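Putative secreted cellulose binding protein (Streptomyces coelicolor, PDB 4OY7) cleaves glycosidic bonds in cellulose oxidatively by a copper-dependent mechanism, as a lytic polysaccharide monooxygenase whose AA10 domain is the piece described here. Local coordinates at residues W158-P163 with A170-Q175. Sequence-based numbering, arbitrary orientation.
Sequences WDLALP and ALIFMQ
The indole NE1 of Trp158, on the ring whose edge meets Met174, donates a hydrogen bond to Gln138 OE1, and the NE2 of that same amide bonds to Asp159 O. The one polar atom of a buried aromatic side chain is thus satisfied, and Gln138 probably helps to hold the rotation of the ring. Met174 SD then approaches the benzene side of the indole, 4.0 Å from Trp158 CZ2. This is a Met-aromatic contact of the edge type: the sulfur is 5.3 Å from the centroid of the six-membered ring and 77° off its normal. The thioether reaches the rim because Met174 CG stands beside the backbone N and the chain runs on extended (chi2 -171°). Further along, branched aliphatic groups replace the ring. Leu160 CD2 comes to 4.5 Å from Ile172 CD1, and Leu162 CD2 approaches that same methyl at 4.6 Å, so methyl groups alone meet here, at the long end of van der Waals range. The two segments illustrate how facing sheets of a β-sandwich meet through side chains, here with no main-chain pairing between them; the side chain of Trp158 lies about 12 Å from that of the copper ligand His110. Strand 155-161, bonded to strand 99-105 in one sheet, faces strand 168-178 of the other, whose neighbour 112-119 contributes Phe114 against Trp158 and Val116 and Leu118 against Ile172.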
loop_
_atom_site.group_PDB
_atom_site.type_symbol
_atom_site.label_atom_id
_atom_site.label_comp_id
_atom_site.label_asym_id
_atom_site.label_seq_id
_atom_site.Cartn_x
_atom_site.Cartn_y
_atom_site.Cartn_z
ATOM N N TRP A 158 8.326 8.121 -8.937
ATOM C CA TRP A 158 9.145 7.335 -9.862
ATOM C C TRP A 158 8.272 6.647 -10.900
ATOM O O TRP A 158 7.054 6.644 -10.780
ATOM C CB TRP A 158 9.990 6.307 -9.129
ATOM C CG TRP A 158 9.271 5.176 -8.440
ATOM C CD1 TRP A 158 8.940 3.963 -8.992
ATOM C CD2 TRP A 158 8.825 5.124 -7.071
ATOM N NE1 TRP A 158 8.331 3.159 -8.050
ATOM C CE2 TRP A 158 8.255 3.842 -6.865
ATOM C CE3 TRP A 158 8.892 6.030 -5.986
ATOM C CZ2 TRP A 158 7.737 3.444 -5.642
ATOM C CZ3 TRP A 158 8.376 5.636 -4.756
ATOM C CH2 TRP A 158 7.810 4.342 -4.591
ATOM N N ASP A 159 8.894 6.092 -11.935
ATOM C CA ASP A 159 8.155 5.383 -12.975
ATOM C C ASP A 159 8.228 3.875 -12.730
ATOM O O ASP A 159 9.269 3.383 -12.293
ATOM C CB ASP A 159 8.755 5.659 -14.353
ATOM C CG ASP A 159 8.632 7.105 -14.783
ATOM O OD1 ASP A 159 7.560 7.707 -14.554
ATOM O OD2 ASP A 159 9.596 7.610 -15.416
ATOM N N LEU A 160 7.139 3.163 -13.042
ATOM C CA LEU A 160 7.091 1.697 -13.035
ATOM C C LEU A 160 6.588 1.138 -14.375
ATOM O O LEU A 160 5.463 1.448 -14.781
ATOM C CB LEU A 160 6.170 1.214 -11.907
ATOM C CG LEU A 160 5.822 -0.285 -11.851
ATOM C CD1 LEU A 160 7.084 -1.149 -11.748
ATOM C CD2 LEU A 160 4.805 -0.524 -10.725
ATOM N N ALA A 161 7.402 0.297 -15.024
ATOM C CA ALA A 161 7.027 -0.378 -16.271
ATOM C C ALA A 161 6.279 -1.640 -15.905
ATOM O O ALA A 161 6.872 -2.566 -15.354
ATOM C CB ALA A 161 8.270 -0.713 -17.093
ATOM N N LEU A 162 4.970 -1.655 -16.125
ATOM C CA LEU A 162 4.133 -2.760 -15.672
ATOM C C LEU A 162 4.344 -3.947 -16.613
ATOM O O LEU A 162 4.351 -3.777 -17.828
ATOM C CB LEU A 162 2.656 -2.352 -15.671
ATOM C CG LEU A 162 2.307 -1.200 -14.715
ATOM C CD1 LEU A 162 1.010 -0.518 -15.132
ATOM C CD2 LEU A 162 2.232 -1.744 -13.285
ATOM N N PRO A 163 4.497 -5.157 -16.062
ATOM C CA PRO A 163 4.653 -6.324 -16.933
ATOM C C PRO A 163 3.501 -6.468 -17.934
ATOM O O PRO A 163 2.357 -6.093 -17.624
ATOM C CB PRO A 163 4.638 -7.505 -15.949
ATOM C CG PRO A 163 4.946 -6.945 -14.639
ATOM C CD PRO A 163 4.499 -5.523 -14.636
ATOM N N ALA A 170 -5.062 -7.896 -9.180
ATOM C CA ALA A 170 -3.726 -8.162 -8.651
ATOM C C ALA A 170 -3.533 -7.211 -7.473
ATOM O O ALA A 170 -4.401 -6.416 -7.170
ATOM C CB ALA A 170 -2.679 -7.938 -9.741
ATOM N N LEU A 171 -2.384 -7.273 -6.826
ATOM C CA LEU A 171 -2.068 -6.318 -5.774
ATOM C C LEU A 171 -0.588 -5.945 -5.891
ATOM O O LEU A 171 0.263 -6.786 -6.206
ATOM C CB LEU A 171 -2.397 -6.943 -4.440
ATOM C CG LEU A 171 -2.104 -6.183 -3.162
ATOM C CD1 LEU A 171 -3.066 -6.758 -2.120
ATOM C CD2 LEU A 171 -0.651 -6.353 -2.743
ATOM N N ILE A 172 -0.281 -4.676 -5.675
ATOM C CA ILE A 172 1.108 -4.214 -5.600
ATOM C C ILE A 172 1.426 -3.953 -4.138
ATOM O O ILE A 172 0.794 -3.114 -3.499
ATOM C CB ILE A 172 1.338 -2.936 -6.442
ATOM C CG1 ILE A 172 1.212 -3.264 -7.939
ATOM C CG2 ILE A 172 2.704 -2.325 -6.182
ATOM C CD1 ILE A 172 1.039 -2.053 -8.821
ATOM N N PHE A 173 2.425 -4.670 -3.638
ATOM C CA PHE A 173 2.902 -4.524 -2.259
ATOM C C PHE A 173 4.236 -3.814 -2.282
ATOM O O PHE A 173 5.109 -4.140 -3.117
ATOM C CB PHE A 173 3.112 -5.892 -1.603
ATOM C CG PHE A 173 3.929 -5.832 -0.358
ATOM C CD1 PHE A 173 3.418 -5.247 0.808
ATOM C CD2 PHE A 173 5.211 -6.346 -0.333
ATOM C CE1 PHE A 173 4.182 -5.196 1.956
ATOM C CE2 PHE A 173 5.983 -6.270 0.820
ATOM C CZ PHE A 173 5.478 -5.657 1.949
ATOM N N MET A 174 4.386 -2.810 -1.416
ATOM C CA MET A 174 5.654 -2.098 -1.293
ATOM C C MET A 174 6.132 -2.101 0.132
ATOM O O MET A 174 5.319 -1.961 1.080
ATOM C CB MET A 174 5.557 -0.662 -1.782
ATOM C CG MET A 174 4.839 -0.498 -3.094
ATOM S SD MET A 174 4.995 1.196 -3.704
ATOM C CE MET A 174 3.726 1.156 -4.953
ATOM N N GLN A 175 7.426 -2.307 0.279
ATOM C CA GLN A 175 8.096 -2.203 1.573
ATOM C C GLN A 175 9.106 -1.079 1.459
ATOM O O GLN A 175 9.993 -1.079 0.595
ATOM C CB GLN A 175 8.754 -3.513 1.992
ATOM C CG GLN A 175 9.149 -3.538 3.455
ATOM C CD GLN A 175 9.657 -4.899 3.897
ATOM O OE1 GLN A 175 9.358 -5.920 3.265
ATOM N NE2 GLN A 175 10.404 -4.931 5.009
#